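Local coordinates for Lactamase_B domain-containing protein (Pontibacter korlensis, PDB 6XFR) that probably hydrolyses beta-lactam antibiotics with the help of zinc ions, giving substituted beta-amino acids, as a class B metallo-beta-lactamase, at residues G129-H141 against V147-L161. Sequence-based numbering, arbitrary orientation.
Sequences GQQLEVYFPGGGH and VVYLPQQKILFGGCL. With ZN (zinc ion), chain T; ZN (zinc ion), chain N; ZN (zinc ion), chain O; EPE (4-(2-hydroxyethyl)-1-piperazine ethanesulfonic acid), chain M.
Q130 and Q153 reach toward each other from opposite directions, and their amides illustrate how two glutamines can pair through one N-H and one carbonyl apiece, here between strand 130-135 and the turn at 151-153. Q130 NE2 donates to Q153 OE1 and Q153 NE2 to Q130 OE1, both at 2.9 Å and nearly straight; each acceptor lone pair is used in its carbonyl plane, and with the amides only 20° apart the cyclic pair ties the orientation of one to that of the other. The bend in Q130 at CG (chi2 78°) turns its amide into this pairing; the side chain also packs on V38 and T40 of strand 30-40. Beside it, Q152 OE1 takes the backbone N of Q131 at 3.0 Å from above its own carbonyl plane, while Q131 O binds a zinc ion at 2.5 Å.

Further along, strands 130-135 and 147-150 pair antiparallel, with E133–Y149 and Y135–V147 as hydrogen-bonded pairs. E133 OE1 lies at the edge of the Y149 ring, and the buffer molecule spans the two: its O1S accepts from Y149 OH at 2.6 Å and its N4 bonds weakly to the carboxylate.

Beyond the strands, P137 CG packs against L161 CD2 at 3.5 Å. C160 CB then sits over the H141 imidazole face, 3.4 Å from its centroid, a CH-pi contact. H141 NE2 binds a second zinc with H78 and H80; C160 SG binds a third with D82 and H202, these two forming the dinuclear site characteristic of B1 metallo-beta-lactamases.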
ATOM      1  N   GLY B 129     -10.220 -22.088  -5.328  1.00 39.74           N
ATOM      2  CA  GLY B 129     -10.479 -21.110  -6.357  1.00 30.23           C
ATOM      3  C   GLY B 129      -9.360 -20.121  -6.586  1.00 32.29           C
ATOM      4  O   GLY B 129      -9.444 -19.305  -7.512  1.00 44.33           O
ATOM      5  N   GLN B 130      -8.322 -20.152  -5.771  1.00 28.35           N
ATOM      6  CA  GLN B 130      -7.258 -19.172  -5.820  1.00 31.40           C
ATOM      7  C   GLN B 130      -6.037 -19.798  -6.484  1.00 34.14           C
ATOM      8  O   GLN B 130      -5.591 -20.869  -6.065  1.00 36.10           O
ATOM      9  CB  GLN B 130      -6.921 -18.717  -4.407  1.00 26.91           C
ATOM     10  CG  GLN B 130      -5.751 -17.756  -4.363  1.00 31.68           C
ATOM     11  CD  GLN B 130      -6.129 -16.344  -4.764  1.00 35.89           C
ATOM     12  OE1 GLN B 130      -7.074 -15.762  -4.243  1.00 45.89           O
ATOM     13  NE2 GLN B 130      -5.384 -15.788  -5.681  1.00 38.68           N
ATOM     14  N   GLN B 131      -5.492 -19.144  -7.505  1.00 24.88           N
ATOM     15  CA  GLN B 131      -4.309 -19.669  -8.154  1.00 24.93           C
ATOM     16  C   GLN B 131      -3.074 -18.860  -7.794  1.00 23.43           C
ATOM     17  O   GLN B 131      -3.133 -17.651  -7.628  1.00 46.65           O
ATOM     18  CB  GLN B 131      -4.498 -19.796  -9.671  1.00 31.12           C
ATOM     19  CG  GLN B 131      -4.913 -18.626 -10.464  1.00 41.92           C
ATOM     20  CD  GLN B 131      -4.715 -18.889 -11.969  1.00 57.67           C
ATOM     21  OE1 GLN B 131      -4.222 -19.975 -12.359  1.00 58.28           O
ATOM     22  NE2 GLN B 131      -5.046 -17.879 -12.818  1.00 53.27           N
ATOM     23  N   LEU B 132      -1.972 -19.556  -7.600  1.00 42.08           N
ATOM     24  CA  LEU B 132      -0.699 -18.988  -7.195  1.00 34.44           C
ATOM     25  C   LEU B 132       0.384 -19.543  -8.103  1.00 35.63           C
ATOM     26  O   LEU B 132       0.346 -20.716  -8.495  1.00 43.81           O
ATOM     27  CB  LEU B 132      -0.368 -19.333  -5.735  1.00 30.72           C
ATOM     28  CG  LEU B 132      -1.316 -18.918  -4.596  1.00 29.15           C
ATOM     29  CD1 LEU B 132      -2.450 -19.934  -4.389  1.00 24.35           C
ATOM     30  CD2 LEU B 132      -0.552 -18.679  -3.286  1.00 18.95           C
ATOM     31  N   GLU B 133       1.350 -18.702  -8.414  1.00 31.20           N
ATOM     32  CA  GLU B 133       2.514 -19.076  -9.197  1.00 26.05           C
ATOM     33  C   GLU B 133       3.731 -18.831  -8.336  1.00 23.40           C
ATOM     34  O   GLU B 133       3.788 -17.840  -7.608  1.00 27.64           O
ATOM     35  CB  GLU B 133       2.599 -18.264 -10.474  1.00 26.47           C
ATOM     36  CG  GLU B 133       1.368 -18.467 -11.334  1.00 40.31           C
ATOM     37  CD  GLU B 133       1.328 -17.589 -12.585  1.00 46.63           C
ATOM     38  OE1 GLU B 133       2.204 -16.704 -12.740  1.00 47.66           O
ATOM     39  OE2 GLU B 133       0.417 -17.803 -13.424  1.00 46.40           O
ATOM     40  N   VAL B 134       4.661 -19.767  -8.335  1.00 23.61           N
ATOM     41  CA  VAL B 134       5.923 -19.542  -7.659  1.00 23.31           C
ATOM     42  C   VAL B 134       7.001 -19.551  -8.726  1.00 25.22           C
ATOM     43  O   VAL B 134       6.926 -20.325  -9.681  1.00 37.46           O
ATOM     44  CB  VAL B 134       6.154 -20.566  -6.534  1.00 22.61           C
ATOM     45  CG1 VAL B 134       7.304 -20.119  -5.627  1.00 22.44           C
ATOM     46  CG2 VAL B 134       4.902 -20.643  -5.711  1.00 21.34           C
ATOM     47  N   TYR B 135       7.946 -18.626  -8.635  1.00 25.56           N
ATOM     48  CA  TYR B 135       8.883 -18.462  -9.741  1.00 33.86           C
ATOM     49  C   TYR B 135      10.271 -18.097  -9.234  1.00 28.37           C
ATOM     50  O   TYR B 135      10.415 -17.390  -8.228  1.00 27.26           O
ATOM     51  CB  TYR B 135       8.396 -17.400 -10.730  1.00 32.92           C
ATOM     52  CG  TYR B 135       9.385 -17.073 -11.845  1.00 36.05           C
ATOM     53  CD1 TYR B 135       9.622 -17.962 -12.879  1.00 33.73           C
ATOM     54  CD2 TYR B 135      10.065 -15.881 -11.855  1.00 32.17           C
ATOM     55  CE1 TYR B 135      10.504 -17.663 -13.898  1.00 36.65           C
ATOM     56  CE2 TYR B 135      10.936 -15.573 -12.858  1.00 38.97           C
ATOM     57  CZ  TYR B 135      11.156 -16.463 -13.886  1.00 38.21           C
ATOM     58  OH  TYR B 135      12.051 -16.119 -14.890  1.00 44.53           O
ATOM     59  N   PHE B 136      11.280 -18.632  -9.919  1.00 30.51           N
ATOM     60  CA  PHE B 136      12.679 -18.392  -9.590  1.00 35.88           C
ATOM     61  C   PHE B 136      13.283 -17.517 -10.664  1.00 34.08           C
ATOM     62  O   PHE B 136      13.485 -18.001 -11.784  1.00 36.25           O
ATOM     63  CB  PHE B 136      13.469 -19.701  -9.483  1.00 32.95           C
ATOM     64  CG  PHE B 136      14.923 -19.491  -9.159  1.00 39.89           C
ATOM     65  CD1 PHE B 136      15.299 -18.956  -7.923  1.00 33.71           C
ATOM     66  CD2 PHE B 136      15.919 -19.787 -10.107  1.00 37.69           C
ATOM     67  CE1 PHE B 136      16.640 -18.749  -7.638  1.00 38.41           C
ATOM     68  CE2 PHE B 136      17.254 -19.580  -9.834  1.00 39.64           C
ATOM     69  CZ  PHE B 136      17.627 -19.070  -8.605  1.00 42.80           C
ATOM     70  N   PRO B 137      13.545 -16.238 -10.401  1.00 39.91           N
ATOM     71  CA  PRO B 137      14.140 -15.356 -11.419  1.00 39.30           C
ATOM     72  C   PRO B 137      15.658 -15.338 -11.422  1.00 41.95           C
ATOM     73  O   PRO B 137      16.250 -14.703 -12.301  1.00 41.81           O
ATOM     74  CB  PRO B 137      13.585 -13.985 -11.035  1.00 35.64           C
ATOM     75  CG  PRO B 137      13.409 -14.056  -9.553  1.00 35.10           C
ATOM     76  CD  PRO B 137      13.060 -15.487  -9.222  1.00 37.38           C
ATOM     77  N   GLY B 138      16.292 -16.011 -10.473  1.00 39.36           N
ATOM     78  CA  GLY B 138      17.731 -15.979 -10.314  1.00 42.41           C
ATOM     79  C   GLY B 138      18.145 -15.466  -8.944  1.00 47.66           C
ATOM     80  O   GLY B 138      17.346 -14.939  -8.166  1.00 38.08           O
ATOM     81  N   GLY B 139      19.428 -15.674  -8.650  1.00 42.65           N
ATOM     82  CA  GLY B 139      19.973 -15.188  -7.401  1.00 43.13           C
ATOM     83  C   GLY B 139      20.009 -13.666  -7.376  1.00 53.43           C
ATOM     84  O   GLY B 139      20.340 -13.009  -8.367  1.00 56.58           O
ATOM     85  N   GLY B 140      19.698 -13.110  -6.211  1.00 42.32           N
ATOM     86  CA  GLY B 140      19.795 -11.687  -5.986  1.00 43.42           C
ATOM     87  C   GLY B 140      20.160 -11.497  -4.535  1.00 47.64           C
ATOM     88  O   GLY B 140      21.344 -11.592  -4.164  1.00 46.54           O
ATOM     89  N   HIS B 141      19.138 -11.256  -3.704  1.00 41.58           N
ATOM     90  CA  HIS B 141      19.336 -11.183  -2.255  1.00 45.58           C
ATOM     91  C   HIS B 141      19.951 -12.472  -1.692  1.00 48.13           C
ATOM     92  O   HIS B 141      20.839 -12.428  -0.830  1.00 47.88           O
ATOM     93  CB  HIS B 141      17.997 -10.876  -1.603  1.00 39.63           C
ATOM     94  CG  HIS B 141      17.976 -11.036  -0.116  1.00 44.30           C
ATOM     95  ND1 HIS B 141      18.523 -10.108   0.741  1.00 42.70           N
ATOM     96  CD2 HIS B 141      17.444 -12.004   0.667  1.00 38.48           C
ATOM     97  CE1 HIS B 141      18.331 -10.494   1.986  1.00 42.87           C
ATOM     98  NE2 HIS B 141      17.680 -11.643   1.968  1.00 57.16           N
ATOM     99  N   VAL B 147       9.835 -15.587  -6.053  1.00 25.80           N
ATOM    100  CA  VAL B 147       8.692 -14.696  -5.946  1.00 24.32           C
ATOM    101  C   VAL B 147       7.414 -15.525  -6.096  1.00 24.53           C
ATOM    102  O   VAL B 147       7.438 -16.703  -6.466  1.00 32.93           O
ATOM    103  CB  VAL B 147       8.747 -13.527  -6.965  1.00 32.07           C
ATOM    104  CG1 VAL B 147      10.057 -12.786  -6.896  1.00 23.52           C
ATOM    105  CG2 VAL B 147       8.447 -13.978  -8.402  1.00 23.57           C
ATOM    106  N   VAL B 148       6.294 -14.909  -5.721  1.00 26.76           N
ATOM    107  CA  VAL B 148       4.957 -15.499  -5.783  1.00 32.18           C
ATOM    108  C   VAL B 148       4.054 -14.491  -6.470  1.00 23.59           C
ATOM    109  O   VAL B 148       4.048 -13.315  -6.099  1.00 22.52           O
ATOM    110  CB  VAL B 148       4.393 -15.838  -4.386  1.00 24.68           C
ATOM    111  CG1 VAL B 148       3.017 -16.423  -4.493  1.00 25.50           C
ATOM    112  CG2 VAL B 148       5.329 -16.768  -3.647  1.00 25.94           C
ATOM    113  N   TYR B 149       3.316 -14.935  -7.473  1.00 24.06           N
ATOM    114  CA  TYR B 149       2.432 -14.068  -8.221  1.00 26.03           C
ATOM    115  C   TYR B 149       1.028 -14.609  -8.074  1.00 28.53           C
ATOM    116  O   TYR B 149       0.823 -15.830  -8.103  1.00 26.47           O
ATOM    117  CB  TYR B 149       2.810 -13.966  -9.702  1.00 30.49           C
ATOM    118  CG  TYR B 149       2.048 -12.876 -10.484  1.00 35.33           C
ATOM    119  CD1 TYR B 149       2.095 -11.513 -10.087  1.00 23.14           C
ATOM    120  CD2 TYR B 149       1.292 -13.205 -11.633  1.00 31.70           C
ATOM    121  CE1 TYR B 149       1.423 -10.524 -10.798  1.00 23.53           C
ATOM    122  CE2 TYR B 149       0.623 -12.210 -12.359  1.00 27.04           C
ATOM    123  CZ  TYR B 149       0.697 -10.878 -11.921  1.00 25.25           C
ATOM    124  OH  TYR B 149       0.033  -9.920 -12.617  1.00 35.41           O
ATOM    125  N   LEU B 150       0.085 -13.698  -7.797  1.00 26.07           N
ATOM    126  CA  LEU B 150      -1.339 -13.968  -7.906  1.00 26.40           C
ATOM    127  C   LEU B 150      -1.796 -13.373  -9.237  1.00 30.88           C
ATOM    128  O   LEU B 150      -1.926 -12.140  -9.342  1.00 37.19           O
ATOM    129  CB  LEU B 150      -2.108 -13.345  -6.732  1.00 26.10           C
ATOM    130  CG  LEU B 150      -1.521 -13.434  -5.309  1.00 28.01           C
ATOM    131  CD1 LEU B 150      -2.504 -13.056  -4.215  1.00 25.62           C
ATOM    132  CD2 LEU B 150      -1.009 -14.830  -5.044  1.00 28.13           C
ATOM    133  N   PRO B 151      -1.975 -14.180 -10.299  1.00 31.02           N
ATOM    134  CA  PRO B 151      -2.404 -13.616 -11.593  1.00 33.91           C
ATOM    135  C   PRO B 151      -3.838 -13.068 -11.610  1.00 35.87           C
ATOM    136  O   PRO B 151      -4.155 -12.248 -12.485  1.00 37.61           O
ATOM    137  CB  PRO B 151      -2.244 -14.802 -12.567  1.00 33.67           C
ATOM    138  CG  PRO B 151      -2.216 -16.033 -11.715  1.00 32.38           C
ATOM    139  CD  PRO B 151      -1.591 -15.604 -10.430  1.00 34.49           C
ATOM    140  N   GLN B 152      -4.723 -13.514 -10.709  1.00 32.54           N
ATOM    141  CA  GLN B 152      -6.078 -12.968 -10.692  1.00 34.35           C
ATOM    142  C   GLN B 152      -6.091 -11.569 -10.060  1.00 32.67           C
ATOM    143  O   GLN B 152      -6.595 -10.619 -10.657  1.00 33.69           O
ATOM    144  CB  GLN B 152      -7.036 -13.932  -9.964  1.00 36.20           C
ATOM    145  CG  GLN B 152      -7.079 -15.375 -10.570  1.00 47.06           C
ATOM    146  CD  GLN B 152      -7.519 -16.519  -9.585  1.00 53.18           C
ATOM    147  OE1 GLN B 152      -6.945 -16.703  -8.503  1.00 39.42           O
ATOM    148  NE2 GLN B 152      -8.515 -17.312 -10.008  1.00 56.58           N
ATOM    149  N   GLN B 153      -5.479 -11.405  -8.896  1.00 30.45           N
ATOM    150  CA  GLN B 153      -5.407 -10.087  -8.289  1.00 29.05           C
ATOM    151  C   GLN B 153      -4.270  -9.239  -8.857  1.00 39.63           C
ATOM    152  O   GLN B 153      -4.212  -8.036  -8.568  1.00 36.23           O
ATOM    153  CB  GLN B 153      -5.254 -10.225  -6.764  1.00 27.88           C
ATOM    154  CG  GLN B 153      -6.428 -10.861  -6.053  1.00 29.69           C
ATOM    155  CD  GLN B 153      -6.295 -12.389  -5.913  1.00 37.74           C
ATOM    156  OE1 GLN B 153      -5.637 -13.041  -6.722  1.00 30.43           O
ATOM    157  NE2 GLN B 153      -6.936 -12.957  -4.885  1.00 34.51           N
ATOM    158  N   LYS B 154      -3.417  -9.827  -9.702  1.00 34.76           N
ATOM    159  CA  LYS B 154      -2.204  -9.202 -10.252  1.00 36.68           C
ATOM    160  C   LYS B 154      -1.329  -8.584  -9.156  1.00 35.81           C
ATOM    161  O   LYS B 154      -0.878  -7.438  -9.242  1.00 41.42           O
ATOM    162  CB  LYS B 154      -2.561  -8.172 -11.327  1.00 37.15           C
ATOM    163  CG  LYS B 154      -3.503  -8.712 -12.388  1.00 39.35           C
ATOM    164  CD  LYS B 154      -3.033  -8.340 -13.774  1.00 43.77           C
ATOM    165  CE  LYS B 154      -3.815  -9.081 -14.816  1.00 50.91           C
ATOM    166  NZ  LYS B 154      -4.866  -8.164 -15.349  1.00 62.85           N
ATOM    167  N   ILE B 155      -1.038  -9.390  -8.144  1.00 25.57           N
ATOM    168  CA  ILE B 155      -0.221  -9.005  -7.006  1.00 21.82           C
ATOM    169  C   ILE B 155       1.076  -9.812  -7.053  1.00 30.65           C
ATOM    170  O   ILE B 155       1.044 -11.050  -7.086  1.00 25.36           O
ATOM    171  CB  ILE B 155      -0.970  -9.266  -5.692  1.00 24.30           C
ATOM    172  CG1 ILE B 155      -2.197  -8.356  -5.573  1.00 25.96           C
ATOM    173  CG2 ILE B 155      -0.022  -9.092  -4.493  1.00 24.88           C
ATOM    174  CD1 ILE B 155      -2.852  -8.345  -4.178  1.00 23.11           C
ATOM    175  N   LEU B 156       2.211  -9.120  -7.037  1.00 25.20           N
ATOM    176  CA  LEU B 156       3.512  -9.775  -7.073  1.00 24.44           C
ATOM    177  C   LEU B 156       4.227  -9.564  -5.744  1.00 21.83           C
ATOM    178  O   LEU B 156       4.513  -8.427  -5.359  1.00 28.99           O
ATOM    179  CB  LEU B 156       4.363  -9.241  -8.218  1.00 27.85           C
ATOM    180  CG  LEU B 156       5.807  -9.717  -8.117  1.00 30.98           C
ATOM    181  CD1 LEU B 156       5.905 -11.196  -8.451  1.00 21.17           C
ATOM    182  CD2 LEU B 156       6.736  -8.847  -9.018  1.00 27.05           C
ATOM    183  N   PHE B 157       4.489 -10.652  -5.038  1.00 20.49           N
ATOM    184  CA  PHE B 157       5.283 -10.637  -3.809  1.00 22.01           C
ATOM    185  C   PHE B 157       6.737 -10.962  -4.140  1.00 25.63           C
ATOM    186  O   PHE B 157       7.031 -12.059  -4.639  1.00 21.84           O
ATOM    187  CB  PHE B 157       4.765 -11.646  -2.797  1.00 21.60           C
ATOM    188  CG  PHE B 157       5.549 -11.663  -1.550  1.00 23.53           C
ATOM    189  CD1 PHE B 157       5.388 -10.648  -0.610  1.00 30.32           C
ATOM    190  CD2 PHE B 157       6.451 -12.670  -1.302  1.00 27.06           C
ATOM    191  CE1 PHE B 157       6.119 -10.630   0.570  1.00 27.22           C
ATOM    192  CE2 PHE B 157       7.192 -12.660  -0.119  1.00 34.05           C
ATOM    193  CZ  PHE B 157       7.010 -11.630   0.824  1.00 32.89           C
ATOM    194  N   GLY B 158       7.620  -9.988  -3.919  1.00 21.18           N
ATOM    195  CA  GLY B 158       9.029 -10.068  -4.252  1.00 21.93           C
ATOM    196  C   GLY B 158       9.982 -10.287  -3.099  1.00 23.31           C
ATOM    197  O   GLY B 158      11.190 -10.323  -3.328  1.00 34.05           O
ATOM    198  N   GLY B 159       9.500 -10.346  -1.863  1.00 26.86           N
ATOM    199  CA  GLY B 159      10.357 -10.613  -0.719  1.00 28.45           C
ATOM    200  C   GLY B 159      11.543  -9.679  -0.665  1.00 32.40           C
ATOM    201  O   GLY B 159      11.465  -8.522  -1.103  1.00 34.39           O
ATOM    202  N   CYS B 160      12.675 -10.187  -0.185  1.00 28.63           N
ATOM    203  CA  CYS B 160      13.831  -9.316  -0.064  1.00 30.13           C
ATOM    204  C   CYS B 160      14.549  -9.124  -1.401  1.00 33.49           C
ATOM    205  O   CYS B 160      15.494  -8.327  -1.466  1.00 32.61           O
ATOM    206  CB  CYS B 160      14.802  -9.881   0.990  1.00 33.20           C
ATOM    207  SG  CYS B 160      13.991 -10.558   2.478  1.00 45.48           S
ATOM    208  N   LEU B 161      14.044  -9.738  -2.485  1.00 29.72           N
ATOM    209  CA  LEU B 161      14.578  -9.487  -3.825  1.00 36.44           C
ATOM    210  C   LEU B 161      14.259  -8.075  -4.320  1.00 42.58           C
ATOM    211  O   LEU B 161      15.011  -7.512  -5.127  1.00 44.27           O
ATOM    212  CB  LEU B 161      14.016 -10.524  -4.799  1.00 35.39           C
ATOM    213  CG  LEU B 161      14.641 -10.647  -6.202  1.00 44.29           C
ATOM    214  CD1 LEU B 161      16.166 -10.857  -6.129  1.00 29.72           C
ATOM    215  CD2 LEU B 161      13.976 -11.780  -7.000  1.00 40.66           C
TER
HETATM  216 ZN    ZN T 308      -3.894 -15.467  -8.699  1.00263.95          ZN
HETATM  217 ZN    ZN N 302      16.932 -12.660   3.410  1.00 44.98          ZN
HETATM  218 ZN    ZN O 303      15.042  -9.675   4.389  1.00 58.41          ZN
HETATM  219  N1  EPE M 301       1.402 -14.582 -16.371  1.00 50.91           N
HETATM  220  C2  EPE M 301       2.681 -14.835 -15.681  1.00 50.32           C
HETATM  221  C3  EPE M 301       3.280 -16.192 -16.042  1.00 53.10           C
HETATM  222  N4  EPE M 301       2.309 -17.266 -15.954  1.00 56.80           N
HETATM  223  C5  EPE M 301       0.963 -16.984 -16.437  1.00 53.50           C
HETATM  224  C6  EPE M 301       0.429 -15.620 -16.014  1.00 49.77           C
HETATM  225  C7  EPE M 301       2.787 -18.646 -16.016  1.00 56.02           C
HETATM  226  C8  EPE M 301       1.847 -19.619 -15.302  1.00 66.76           C
HETATM  227  O8  EPE M 301       2.166 -20.975 -15.562  1.00 74.80           O
HETATM  228  C9  EPE M 301       0.918 -13.299 -15.854  1.00 55.04           C
HETATM  229  C10 EPE M 301       0.963 -12.171 -16.879  1.00 50.80           C
HETATM  230  S   EPE M 301       0.515 -10.569 -16.155  1.00 54.09           S
HETATM  231  O1S EPE M 301      -0.514 -10.641 -15.091  1.00 45.13           O
HETATM  232  O2S EPE M 301      -0.030  -9.764 -17.244  1.00 66.57           O
HETATM  233  O3S EPE M 301       1.741  -9.941 -15.672  1.00 47.29           O
HETATM  234  O   HOH W   1      16.641  -8.169   3.674  1.00 24.48           O